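Local atomic coordinates of thioredoxin reductase (Streptomyces clavuligerus, PDB entry 4NTD), a protein that probably forms the disulfide bond of the antibiotic holomycin as a FAD-dependent flavoenzyme of the thioredoxin reductase family, built as a dimer. Residues V185-A188 / L189-Q193; L160-P163 / Y164-G167; L207-D210 / D211-L215. All blocks are in the same frame, centred on the assembly; numbering follows the deposited sequence.

The three contacts are all local, each within a helix or at its start, yet their chemistry changes with depth in the fold. Contact 2, at residues 160-167, is wholly buried and holds the redox cysteines between FAD and glutathione. Contact 1 runs along helix 184-191, mostly buried; its His-187, Leu-190 and Leu-191 pack on Pro-163 of contact 2, and His-187 NE2 is hydrogen-bonded to His-161 O, 2.7 Å away. Val-185 and Leu-189 meet helix 209-217, whose start forms contact 3. There, about 13 Å between nearest atoms from contact 2, sulfur chemistry gives way to capping bonds and exposed salt bridges. All three touch the second subunit.

Contact 1: V185-A188 / L189-Q193. With GSH (glutathione), chain B.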
ATOM      1  N   VAL A 185      -7.002   2.819  27.285  1.00 18.87           N
ATOM      2  CA  VAL A 185      -6.192   3.919  27.819  1.00 19.02           C
ATOM      3  C   VAL A 185      -5.375   4.573  26.705  1.00 18.50           C
ATOM      4  O   VAL A 185      -5.427   5.790  26.527  1.00 19.19           O
ATOM      5  CB  VAL A 185      -5.260   3.462  28.966  1.00 20.14           C
ATOM      6  CG1 VAL A 185      -4.283   4.568  29.351  1.00 21.66           C
ATOM      7  CG2 VAL A 185      -6.078   3.055  30.182  1.00 22.46           C
ATOM      8  N   ARG A 186      -4.631   3.764  25.952  1.00 18.65           N
ATOM      9  CA  ARG A 186      -3.843   4.279  24.831  1.00 19.67           C
ATOM     10  C   ARG A 186      -4.734   4.956  23.786  1.00 18.81           C
ATOM     11  O   ARG A 186      -4.336   5.949  23.174  1.00 18.88           O
ATOM     12  CB  ARG A 186      -3.000   3.171  24.186  1.00 23.85           C
ATOM     13  CG  ARG A 186      -1.799   2.745  25.021  1.00 30.69           C
ATOM     14  CD  ARG A 186      -0.898   1.751  24.296  1.00 42.03           C
ATOM     15  NE  ARG A 186       0.387   2.335  23.900  1.00 55.81           N
ATOM     16  CZ  ARG A 186       0.637   2.960  22.747  1.00 67.15           C
ATOM     17  NH1 ARG A 186      -0.305   3.116  21.820  1.00 79.32           N
ATOM     18  NH2 ARG A 186       1.854   3.440  22.520  1.00 75.51           N
ATOM     19  N   HIS A 187      -5.945   4.433  23.601  1.00 17.58           N
ATOM     20  CA  HIS A 187      -6.887   5.012  22.640  1.00 17.27           C
ATOM     21  C   HIS A 187      -7.335   6.417  23.052  1.00 16.94           C
ATOM     22  O   HIS A 187      -7.437   7.309  22.208  1.00 17.39           O
ATOM     23  CB  HIS A 187      -8.103   4.097  22.447  1.00 17.87           C
ATOM     24  CG  HIS A 187      -8.640   4.098  21.051  1.00 19.39           C
ATOM     25  ND1 HIS A 187      -7.869   3.750  19.963  1.00 20.86           N
ATOM     26  CD2 HIS A 187      -9.869   4.386  20.565  1.00 19.90           C
ATOM     27  CE1 HIS A 187      -8.598   3.833  18.865  1.00 22.09           C
ATOM     28  NE2 HIS A 187      -9.816   4.215  19.203  1.00 21.25           N
ATOM     29  N   ALA A 188      -7.595   6.614  24.343  1.00 16.61           N
ATOM     30  CA  ALA A 188      -7.954   7.938  24.859  1.00 16.83           C
ATOM     31  C   ALA A 188      -6.809   8.939  24.679  1.00 16.70           C
ATOM     32  O   ALA A 188      -7.035  10.090  24.300  1.00 16.88           O
ATOM     33  CB  ALA A 188      -8.356   7.850  26.325  1.00 17.73           C
ATOM     34  N   LEU A 189      -5.584   8.490  24.943  1.00 16.88           N
ATOM     35  CA  LEU A 189      -4.402   9.333  24.767  1.00 17.07           C
ATOM     36  C   LEU A 189      -4.207   9.706  23.294  1.00 17.55           C
ATOM     37  O   LEU A 189      -3.842  10.838  22.980  1.00 18.03           O
ATOM     38  CB  LEU A 189      -3.155   8.631  25.314  1.00 18.25           C
ATOM     39  CG  LEU A 189      -3.160   8.342  26.820  1.00 20.42           C
ATOM     40  CD1 LEU A 189      -2.010   7.418  27.190  1.00 21.93           C
ATOM     41  CD2 LEU A 189      -3.106   9.631  27.627  1.00 20.84           C
ATOM     42  N   LEU A 190      -4.466   8.754  22.402  1.00 17.61           N
ATOM     43  CA  LEU A 190      -4.420   9.000  20.958  1.00 17.35           C
ATOM     44  C   LEU A 190      -5.468  10.031  20.525  1.00 16.82           C
ATOM     45  O   LEU A 190      -5.165  10.951  19.764  1.00 17.05           O
ATOM     46  CB  LEU A 190      -4.613   7.681  20.197  1.00 17.43           C
ATOM     47  CG  LEU A 190      -4.717   7.705  18.668  1.00 19.58           C
ATOM     48  CD1 LEU A 190      -3.496   8.353  18.033  1.00 21.62           C
ATOM     49  CD2 LEU A 190      -4.903   6.287  18.152  1.00 22.03           C
ATOM     50  N   LEU A 191      -6.693   9.886  21.028  1.00 17.58           N
ATOM     51  CA  LEU A 191      -7.791  10.788  20.663  1.00 17.64           C
ATOM     52  C   LEU A 191      -7.594  12.232  21.137  1.00 17.56           C
ATOM     53  O   LEU A 191      -8.181  13.154  20.568  1.00 17.60           O
ATOM     54  CB  LEU A 191      -9.130  10.239  21.167  1.00 18.41           C
ATOM     55  CG  LEU A 191      -9.669   9.070  20.340  1.00 20.10           C
ATOM     56  CD1 LEU A 191     -10.707   8.279  21.121  1.00 22.38           C
ATOM     57  CD2 LEU A 191     -10.262   9.565  19.028  1.00 20.01           C
ATOM     58  N   ARG A 192      -6.757  12.431  22.158  1.00 18.30           N
ATOM     59  CA  ARG A 192      -6.419  13.787  22.617  1.00 19.43           C
ATOM     60  C   ARG A 192      -5.710  14.623  21.550  1.00 18.83           C
ATOM     61  O   ARG A 192      -5.649  15.847  21.661  1.00 20.29           O
ATOM     62  CB  ARG A 192      -5.572  13.753  23.898  1.00 20.39           C
ATOM     63  CG  ARG A 192      -6.392  13.743  25.175  1.00 22.02           C
ATOM     64  CD  ARG A 192      -7.040  15.094  25.460  1.00 22.79           C
ATOM     65  NE  ARG A 192      -6.112  16.080  26.027  1.00 23.68           N
ATOM     66  CZ  ARG A 192      -5.567  17.113  25.379  1.00 23.71           C
ATOM     67  NH1 ARG A 192      -5.814  17.346  24.091  1.00 24.05           N
ATOM     68  NH2 ARG A 192      -4.749  17.930  26.035  1.00 27.65           N
ATOM     69  N   GLN A 193      -5.170  13.963  20.527  1.00 18.41           N
ATOM     70  CA  GLN A 193      -4.602  14.660  19.377  1.00 18.82           C
ATOM     71  C   GLN A 193      -5.679  15.377  18.539  1.00 18.46           C
ATOM     72  O   GLN A 193      -5.368  16.325  17.818  1.00 20.30           O
ATOM     73  CB  GLN A 193      -3.787  13.673  18.523  1.00 19.47           C
ATOM     74  CG  GLN A 193      -3.150  14.246  17.264  1.00 19.65           C
ATOM     75  CD  GLN A 193      -2.276  15.461  17.522  1.00 20.42           C
ATOM     76  OE1 GLN A 193      -1.749  15.646  18.620  1.00 21.08           O
ATOM     77  NE2 GLN A 193      -2.111  16.294  16.501  1.00 20.07           N
TER
HETATM   78  N1  GSH B 401      -3.494  -0.202  15.834  0.50 39.28           N
HETATM   79  CA1 GSH B 401      -3.226   0.843  16.824  0.50 27.52           C
HETATM   80  C1  GSH B 401      -2.152   0.308  17.791  0.50 37.43           C
HETATM   81  O11 GSH B 401      -2.560  -0.426  18.725  0.50 38.41           O
HETATM   82  O12 GSH B 401      -0.958   0.640  17.585  0.50 44.58           O
HETATM   83  CB1 GSH B 401      -4.441   1.143  17.669  0.50 32.71           C
HETATM   84  CG1 GSH B 401      -4.870   2.606  17.576  0.50 34.20           C
HETATM   85  CD1 GSH B 401      -5.414   2.872  16.175  0.50 35.40           C
HETATM   86  OE1 GSH B 401      -4.746   3.460  15.327  0.50 39.91           O
HETATM   87  N2  GSH B 401      -6.693   2.516  16.027  0.50 32.87           N
HETATM   88  CA2 GSH B 401      -7.421   2.654  14.762  0.50 32.56           C
HETATM   89  C2  GSH B 401      -7.107   1.469  13.949  0.50 31.67           C
HETATM   90  O2  GSH B 401      -6.564   0.453  14.384  0.50 38.09           O
HETATM   91  CB2 GSH B 401      -6.795   3.648  13.783  0.50 15.35           C
HETATM   92  SG2 GSH B 401      -7.804   4.957  12.980  0.50 22.85           S
HETATM   93  N3  GSH B 401      -7.360   1.764  12.688  0.50 24.78           N
HETATM   94  CA3 GSH B 401      -6.955   0.902  11.661  0.50 20.69           C
HETATM   95  C3  GSH B 401      -8.077   0.279  10.788  0.50 24.32           C
HETATM   96  O31 GSH B 401      -9.350   0.772  10.859  0.50 21.66           O
HETATM   97  O32 GSH B 401      -7.793  -0.667   9.944  0.50 19.57           O
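Backbone bonds join residues 185-188 to 189-193 in the i to i+4 pattern of an alpha-helix. Leu-189 N donates to Val-185 O, Leu-190 N to Arg-186 O and Leu-191 N to His-187 O. The last of the series, Arg-192 N to Ala-188 O, is longer at 3.2 Å and more bent, 136° at the hydrogen.

Apolar contacts follow the same spacing. Val-185 CG1 lies 4.2 Å from Leu-189 CD1, and both side chains face helix 209-217. Leu-191 CD1 approaches His-187 CD2 obliquely at 4.0 Å. This helix is the crossover of the beta-alpha-beta unit formed with strands 175-178 and 198-201, part of a Rossmann-like domain.

On the glutathione side, His-187 brings its ring edge up to the ligand, with CE1 3.7 Å from GSH N2 in the ring plane. The ring also meets that of His-161, the two planes nearly parallel. With CG anti to the backbone N (chi1 175°), Leu-190 reaches the ligand, and its CD2 touches GSH CG1 at 3.7 Å. Two polar side chains cross to the second subunit: Arg-186 forms a salt bridge with its Asp-325, and Gln-193 donates to its Ala-52 O.

Contact 2: L160-P163 / Y164-G167; sequences LHCP and YCHG. With GSH (glutathione), chain B.
Residues 160-163 lead into the short helix 163-166 with Cys-162 at its N-cap, and two backbone bonds close the turn: His-166 N to Cys-162 O, and a shorter one from Gly-167 N to Pro-163 O, 2.7 Å long, whose donor stands well above the carbonyl plane. A water lies within bonding distance of both Pro-163 O and Tyr-164 O.

Leu-160 lays its CD2 over one face of the His-166 ring, 3.9 Å from the centroid and 9° off the normal, in a CH-pi contact, while Cys-165 CB lies over the opposite face; the imidazole is thus sandwiched between two aliphatic groups.

At the cysteine pair, Cys-162 SG is bonded covalently to GSH SG2 at 2.0 Å and also lies 2.5 Å from Cys-165 SG. The two SG atoms come together from different first torsions: SG anti to the backbone N in Cys-162 (chi1 167°), but beside it in Cys-165 (chi1 -54°). The amide nitrogen of Tyr-164 and, obliquely, its ring crowd round GSH SG2, and the ring of His-161 crowds the peptide of the ligand near GSH C2; the exact separations here are doubtful. Tyr-164 OH is held by Asn-320 of the second subunit.

This is the CPYC form of the CxxC redox motif of thioredoxin reductase-like flavoenzymes. With Cys-162 carrying glutathione and Cys-165 touching FAD, the arrangement is consistent with Cys-162 exchanging with thiols and Cys-165 passing electrons to the flavin; the 2.5 Å gap, longer than a disulfide yet far shorter than a nonbonded sulfur contact, may reflect a mixture of the mixed disulfide and the Cys-162 to Cys-165 disulfide.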
ATOM      1  N   LEU A 160     -17.607   4.742  17.344  1.00 17.05           N
ATOM      2  CA  LEU A 160     -16.550   4.565  16.349  1.00 16.67           C
ATOM      3  C   LEU A 160     -15.307   3.917  16.946  1.00 16.33           C
ATOM      4  O   LEU A 160     -15.220   3.713  18.155  1.00 17.27           O
ATOM      5  CB  LEU A 160     -16.184   5.930  15.758  1.00 18.17           C
ATOM      6  CG  LEU A 160     -17.343   6.741  15.165  1.00 19.35           C
ATOM      7  CD1 LEU A 160     -16.926   8.178  14.894  1.00 20.55           C
ATOM      8  CD2 LEU A 160     -17.869   6.085  13.899  1.00 19.82           C
ATOM      9  N   HIS A 161     -14.346   3.588  16.090  1.00 17.18           N
ATOM     10  CA  HIS A 161     -13.059   3.069  16.553  1.00 17.36           C
ATOM     11  C   HIS A 161     -11.874   3.901  16.063  1.00 17.27           C
ATOM     12  O   HIS A 161     -11.081   4.386  16.867  1.00 19.18           O
ATOM     13  CB  HIS A 161     -12.885   1.602  16.139  1.00 18.02           C
ATOM     14  CG  HIS A 161     -11.467   1.125  16.199  1.00 19.27           C
ATOM     15  ND1 HIS A 161     -10.818   0.590  15.109  1.00 23.11           N
ATOM     16  CD2 HIS A 161     -10.567   1.127  17.211  1.00 19.22           C
ATOM     17  CE1 HIS A 161      -9.583   0.270  15.449  1.00 23.44           C
ATOM     18  NE2 HIS A 161      -9.402   0.591  16.717  1.00 21.53           N
ATOM     19  N   CYS A 162     -11.779   4.083  14.750  1.00 16.73           N
ATOM     20  CA  CYS A 162     -10.533   4.491  14.097  1.00 18.13           C
ATOM     21  C   CYS A 162     -10.360   6.045  14.082  1.00 17.25           C
ATOM     22  O   CYS A 162     -11.096   6.743  13.389  1.00 17.23           O
ATOM     23  CB  CYS A 162     -10.473   3.718  12.728  1.00 22.05           C
ATOM     24  SG  CYS A 162      -9.200   4.374  11.629  1.00 26.11           S
ATOM     25  N   PRO A 163      -9.384   6.577  14.866  1.00 20.06           N
ATOM     26  CA  PRO A 163      -9.156   8.028  14.861  1.00 19.66           C
ATOM     27  C   PRO A 163      -8.641   8.606  13.538  1.00 18.06           C
ATOM     28  O   PRO A 163      -8.888   9.775  13.251  1.00 18.39           O
ATOM     29  CB  PRO A 163      -8.110   8.227  15.970  1.00 20.96           C
ATOM     30  CG  PRO A 163      -8.257   7.036  16.846  1.00 25.12           C
ATOM     31  CD  PRO A 163      -8.546   5.922  15.892  1.00 22.75           C
ATOM     32  N   TYR A 164      -7.930   7.812  12.741  1.00 17.28           N
ATOM     33  CA  TYR A 164      -7.484   8.282  11.424  1.00 17.18           C
ATOM     34  C   TYR A 164      -8.669   8.423  10.473  1.00 17.67           C
ATOM     35  O   TYR A 164      -8.738   9.373   9.690  1.00 19.68           O
ATOM     36  CB  TYR A 164      -6.395   7.366  10.848  1.00 16.37           C
ATOM     37  CG  TYR A 164      -5.178   7.344  11.740  1.00 16.60           C
ATOM     38  CD1 TYR A 164      -4.375   8.468  11.862  1.00 17.27           C
ATOM     39  CD2 TYR A 164      -4.860   6.226  12.502  1.00 18.48           C
ATOM     40  CE1 TYR A 164      -3.280   8.476  12.698  1.00 17.99           C
ATOM     41  CE2 TYR A 164      -3.763   6.224  13.345  1.00 20.02           C
ATOM     42  CZ  TYR A 164      -2.977   7.354  13.434  1.00 19.54           C
ATOM     43  OH  TYR A 164      -1.888   7.385  14.260  1.00 20.46           O
ATOM     44  N   CYS A 165      -9.614   7.493  10.575  1.00 16.89           N
ATOM     45  CA  CYS A 165     -10.807   7.499   9.736  1.00 17.69           C
ATOM     46  C   CYS A 165     -11.781   8.616  10.105  1.00 18.12           C
ATOM     47  O   CYS A 165     -12.383   9.227   9.224  1.00 19.35           O
ATOM     48  CB  CYS A 165     -11.530   6.154   9.845  1.00 18.03           C
ATOM     49  SG  CYS A 165     -10.495   4.712   9.505  1.00 20.95           S
ATOM     50  N   HIS A 166     -11.923   8.877  11.405  1.00 17.63           N
ATOM     51  CA  HIS A 166     -13.008   9.720  11.925  1.00 18.32           C
ATOM     52  C   HIS A 166     -12.588  10.944  12.731  1.00 17.91           C
ATOM     53  O   HIS A 166     -13.402  11.845  12.939  1.00 18.71           O
ATOM     54  CB  HIS A 166     -13.910   8.875  12.818  1.00 19.03           C
ATOM     55  CG  HIS A 166     -14.398   7.626  12.164  1.00 19.29           C
ATOM     56  ND1 HIS A 166     -14.091   6.366  12.632  1.00 21.01           N
ATOM     57  CD2 HIS A 166     -15.161   7.445  11.064  1.00 20.32           C
ATOM     58  CE1 HIS A 166     -14.656   5.464  11.849  1.00 21.43           C
ATOM     59  NE2 HIS A 166     -15.311   6.092  10.893  1.00 22.86           N
ATOM     60  N   GLY A 167     -11.344  10.967  13.200  1.00 17.95           N
ATOM     61  CA  GLY A 167     -10.880  12.002  14.118  1.00 17.74           C
ATOM     62  C   GLY A 167     -11.094  13.411  13.607  1.00 17.02           C
ATOM     63  O   GLY A 167     -11.645  14.256  14.311  1.00 17.45           O
TER
HETATM   64  N1  GSH B 401      -3.494  -0.202  15.834  0.50 39.28           N
HETATM   65  CA1 GSH B 401      -3.226   0.843  16.824  0.50 27.52           C
HETATM   66  C1  GSH B 401      -2.152   0.308  17.791  0.50 37.43           C
HETATM   67  O11 GSH B 401      -2.560  -0.426  18.725  0.50 38.41           O
HETATM   68  O12 GSH B 401      -0.958   0.640  17.585  0.50 44.58           O
HETATM   69  CB1 GSH B 401      -4.441   1.143  17.669  0.50 32.71           C
HETATM   70  CG1 GSH B 401      -4.870   2.606  17.576  0.50 34.20           C
HETATM   71  CD1 GSH B 401      -5.414   2.872  16.175  0.50 35.40           C
HETATM   72  OE1 GSH B 401      -4.746   3.460  15.327  0.50 39.91           O
HETATM   73  N2  GSH B 401      -6.693   2.516  16.027  0.50 32.87           N
HETATM   74  CA2 GSH B 401      -7.421   2.654  14.762  0.50 32.56           C
HETATM   75  C2  GSH B 401      -7.107   1.469  13.949  0.50 31.67           C
HETATM   76  O2  GSH B 401      -6.564   0.453  14.384  0.50 38.09           O
HETATM   77  CB2 GSH B 401      -6.795   3.648  13.783  0.50 15.35           C
HETATM   78  SG2 GSH B 401      -7.804   4.957  12.980  0.50 22.85           S
HETATM   79  N3  GSH B 401      -7.360   1.764  12.688  0.50 24.78           N
HETATM   80  CA3 GSH B 401      -6.955   0.902  11.661  0.50 20.69           C
HETATM   81  C3  GSH B 401      -8.077   0.279  10.788  0.50 24.32           C
HETATM   82  O31 GSH B 401      -9.350   0.772  10.859  0.50 21.66           O
HETATM   83  O32 GSH B 401      -7.793  -0.667   9.944  0.50 19.57           O
HETATM   84  O   HOH W   1      -8.451  11.857  11.265  1.00 18.63           O

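Contact 3: L207-D210 / D211-L215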
ATOM      1  N   LEU A 207      -6.569  -0.159  35.782  1.00 31.26           N
ATOM      2  CA  LEU A 207      -5.591   0.866  35.405  1.00 31.49           C
ATOM      3  C   LEU A 207      -4.322   0.712  36.236  1.00 30.48           C
ATOM      4  O   LEU A 207      -4.388   0.474  37.443  1.00 34.32           O
ATOM      5  CB  LEU A 207      -6.167   2.272  35.621  1.00 33.93           C
ATOM      6  CG  LEU A 207      -6.849   3.013  34.462  1.00 41.59           C
ATOM      7  CD1 LEU A 207      -7.503   2.081  33.448  1.00 38.53           C
ATOM      8  CD2 LEU A 207      -7.857   4.007  35.027  1.00 43.10           C
ATOM      9  N   THR A 208      -3.172   0.855  35.582  1.00 28.28           N
ATOM     10  CA  THR A 208      -1.884   0.845  36.268  1.00 26.88           C
ATOM     11  C   THR A 208      -1.528   2.260  36.714  1.00 28.49           C
ATOM     12  O   THR A 208      -2.187   3.226  36.324  1.00 26.72           O
ATOM     13  CB  THR A 208      -0.760   0.320  35.353  1.00 28.99           C
ATOM     14  OG1 THR A 208      -0.557   1.229  34.263  1.00 29.28           O
ATOM     15  CG2 THR A 208      -1.106  -1.063  34.808  1.00 32.40           C
ATOM     16  N   ASP A 209      -0.481   2.380  37.526  1.00 30.59           N
ATOM     17  CA  ASP A 209       0.021   3.693  37.934  1.00 30.42           C
ATOM     18  C   ASP A 209       0.478   4.509  36.720  1.00 27.81           C
ATOM     19  O   ASP A 209       0.243   5.717  36.660  1.00 27.01           O
ATOM     20  CB  ASP A 209       1.172   3.556  38.941  1.00 35.05           C
ATOM     21  CG  ASP A 209       0.705   3.108  40.321  1.00 39.50           C
ATOM     22  OD1 ASP A 209       1.575   2.815  41.168  1.00 44.03           O
ATOM     23  OD2 ASP A 209      -0.520   3.052  40.570  1.00 40.44           O
ATOM     24  N   ASP A 210       1.122   3.848  35.758  1.00 27.66           N
ATOM     25  CA  ASP A 210       1.540   4.508  34.517  1.00 26.90           C
ATOM     26  C   ASP A 210       0.341   5.006  33.703  1.00 24.52           C
ATOM     27  O   ASP A 210       0.392   6.100  33.141  1.00 25.02           O
ATOM     28  CB  ASP A 210       2.408   3.575  33.660  1.00 30.98           C
ATOM     29  CG  ASP A 210       3.805   3.368  34.234  1.00 38.14           C
ATOM     30  OD1 ASP A 210       4.471   2.393  33.824  1.00 42.19           O
ATOM     31  OD2 ASP A 210       4.246   4.171  35.084  1.00 39.46           O
ATOM     32  N   ASP A 211      -0.727   4.208  33.643  1.00 23.65           N
ATOM     33  CA  ASP A 211      -1.970   4.625  32.976  1.00 22.48           C
ATOM     34  C   ASP A 211      -2.503   5.913  33.595  1.00 22.14           C
ATOM     35  O   ASP A 211      -2.803   6.880  32.891  1.00 20.95           O
ATOM     36  CB  ASP A 211      -3.061   3.549  33.092  1.00 24.23           C
ATOM     37  CG  ASP A 211      -2.784   2.317  32.249  1.00 25.57           C
ATOM     38  OD1 ASP A 211      -2.044   2.404  31.249  1.00 26.95           O
ATOM     39  OD2 ASP A 211      -3.336   1.250  32.590  1.00 26.59           O
ATOM     40  N   ARG A 212      -2.622   5.913  34.919  1.00 23.56           N
ATOM     41  CA  ARG A 212      -3.165   7.060  35.643  1.00 23.36           C
ATOM     42  C   ARG A 212      -2.304   8.318  35.478  1.00 22.48           C
ATOM     43  O   ARG A 212      -2.838   9.406  35.263  1.00 22.21           O
ATOM     44  CB  ARG A 212      -3.364   6.716  37.124  1.00 25.19           C
ATOM     45  CG  ARG A 212      -4.591   5.851  37.376  1.00 27.82           C
ATOM     46  CD  ARG A 212      -4.795   5.570  38.855  1.00 30.75           C
ATOM     47  NE  ARG A 212      -3.852   4.567  39.344  1.00 35.07           N
ATOM     48  CZ  ARG A 212      -4.048   3.248  39.317  1.00 38.99           C
ATOM     49  NH1 ARG A 212      -5.170   2.724  38.826  1.00 42.99           N
ATOM     50  NH2 ARG A 212      -3.106   2.440  39.792  1.00 43.80           N
ATOM     51  N   ARG A 213      -0.982   8.170  35.563  1.00 22.53           N
ATOM     52  CA  ARG A 213      -0.073   9.305  35.351  1.00 23.47           C
ATOM     53  C   ARG A 213      -0.208   9.893  33.940  1.00 21.01           C
ATOM     54  O   ARG A 213      -0.226  11.112  33.768  1.00 21.28           O
ATOM     55  CB  ARG A 213       1.387   8.908  35.614  1.00 28.97           C
ATOM     56  CG  ARG A 213       1.779   8.913  37.084  1.00 37.05           C
ATOM     57  CD  ARG A 213       3.280   8.740  37.266  1.00 46.93           C
ATOM     58  NE  ARG A 213       3.713   7.367  37.008  1.00 49.58           N
ATOM     59  CZ  ARG A 213       3.696   6.375  37.900  1.00 50.85           C
ATOM     60  NH1 ARG A 213       3.265   6.573  39.144  1.00 57.89           N
ATOM     61  NH2 ARG A 213       4.117   5.166  37.544  1.00 49.15           N
ATOM     62  N   ALA A 214      -0.315   9.023  32.939  1.00 21.00           N
ATOM     63  CA  ALA A 214      -0.433   9.455  31.544  1.00 21.60           C
ATOM     64  C   ALA A 214      -1.751  10.183  31.284  1.00 20.75           C
ATOM     65  O   ALA A 214      -1.771  11.242  30.658  1.00 19.59           O
ATOM     66  CB  ALA A 214      -0.296   8.264  30.608  1.00 21.57           C
ATOM     67  N   LEU A 215      -2.847   9.608  31.773  1.00 19.97           N
ATOM     68  CA  LEU A 215      -4.171  10.210  31.615  1.00 20.18           C
ATOM     69  C   LEU A 215      -4.259  11.571  32.318  1.00 20.75           C
ATOM     70  O   LEU A 215      -4.817  12.519  31.767  1.00 20.71           O
ATOM     71  CB  LEU A 215      -5.258   9.256  32.128  1.00 19.94           C
ATOM     72  CG  LEU A 215      -5.456   7.980  31.301  1.00 20.29           C
ATOM     73  CD1 LEU A 215      -6.190   6.915  32.105  1.00 20.12           C
ATOM     74  CD2 LEU A 215      -6.192   8.275  30.002  1.00 22.03           C
TER
HETATM   75  O   HOH W   2      -2.210   5.997  41.058  1.00 54.51           O
HETATM   76  O   HOH W   3       4.863   7.081  34.537  1.00 48.15           O
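Two guanidinium groups lie flat over carbonyl oxygens of the first turn: Thr-208 O sits 3.5 Å above the plane of Arg-212, over its centre, and Asp-209 O occupies the same place on one face of Arg-213. At the edge of Arg-212 lies Asp-209 OD2; at that of Arg-213 lies water 3, with Asp-210 OD2 tilted from the plane. Arg-212 NH2 meets Asp-209 OD2 at 2.8 Å in a nearly straight salt bridge, although the carboxylate itself is turned 71° from the guanidinium plane. Arg-213 NH2 makes a second salt bridge, of different geometry, to Asp-210 OD2 at 2.7 Å, here on the anti side and out of the carboxylate plane. Water 3 accepts from Arg-213 NE and donates to Asp-210 OD2, closing a small ring round the pair. Both arginine chains bend at chi3 (-76° in Arg-212), which folds each guanidinium back over the preceding turn; from there Arg-212 NH1 also makes a weak bond to Leu-207 O.

At the helix start, Thr-208 OG1 accepts from Asp-211 N at 3.0 Å, and Thr-208 N donates in return to Asp-211 OD2, almost linear at 177° but from above the carboxylate plane. On the inner side, Leu-207 CD2 packs loosely against Leu-215 CD1, 4.4 Å away, and both leucines touch Val-222. Reciprocal bonds between Thr-208 and Asp-211 make a capping box, here opening the helix of the beta-alpha-beta unit between strands 198-201 and 222-223.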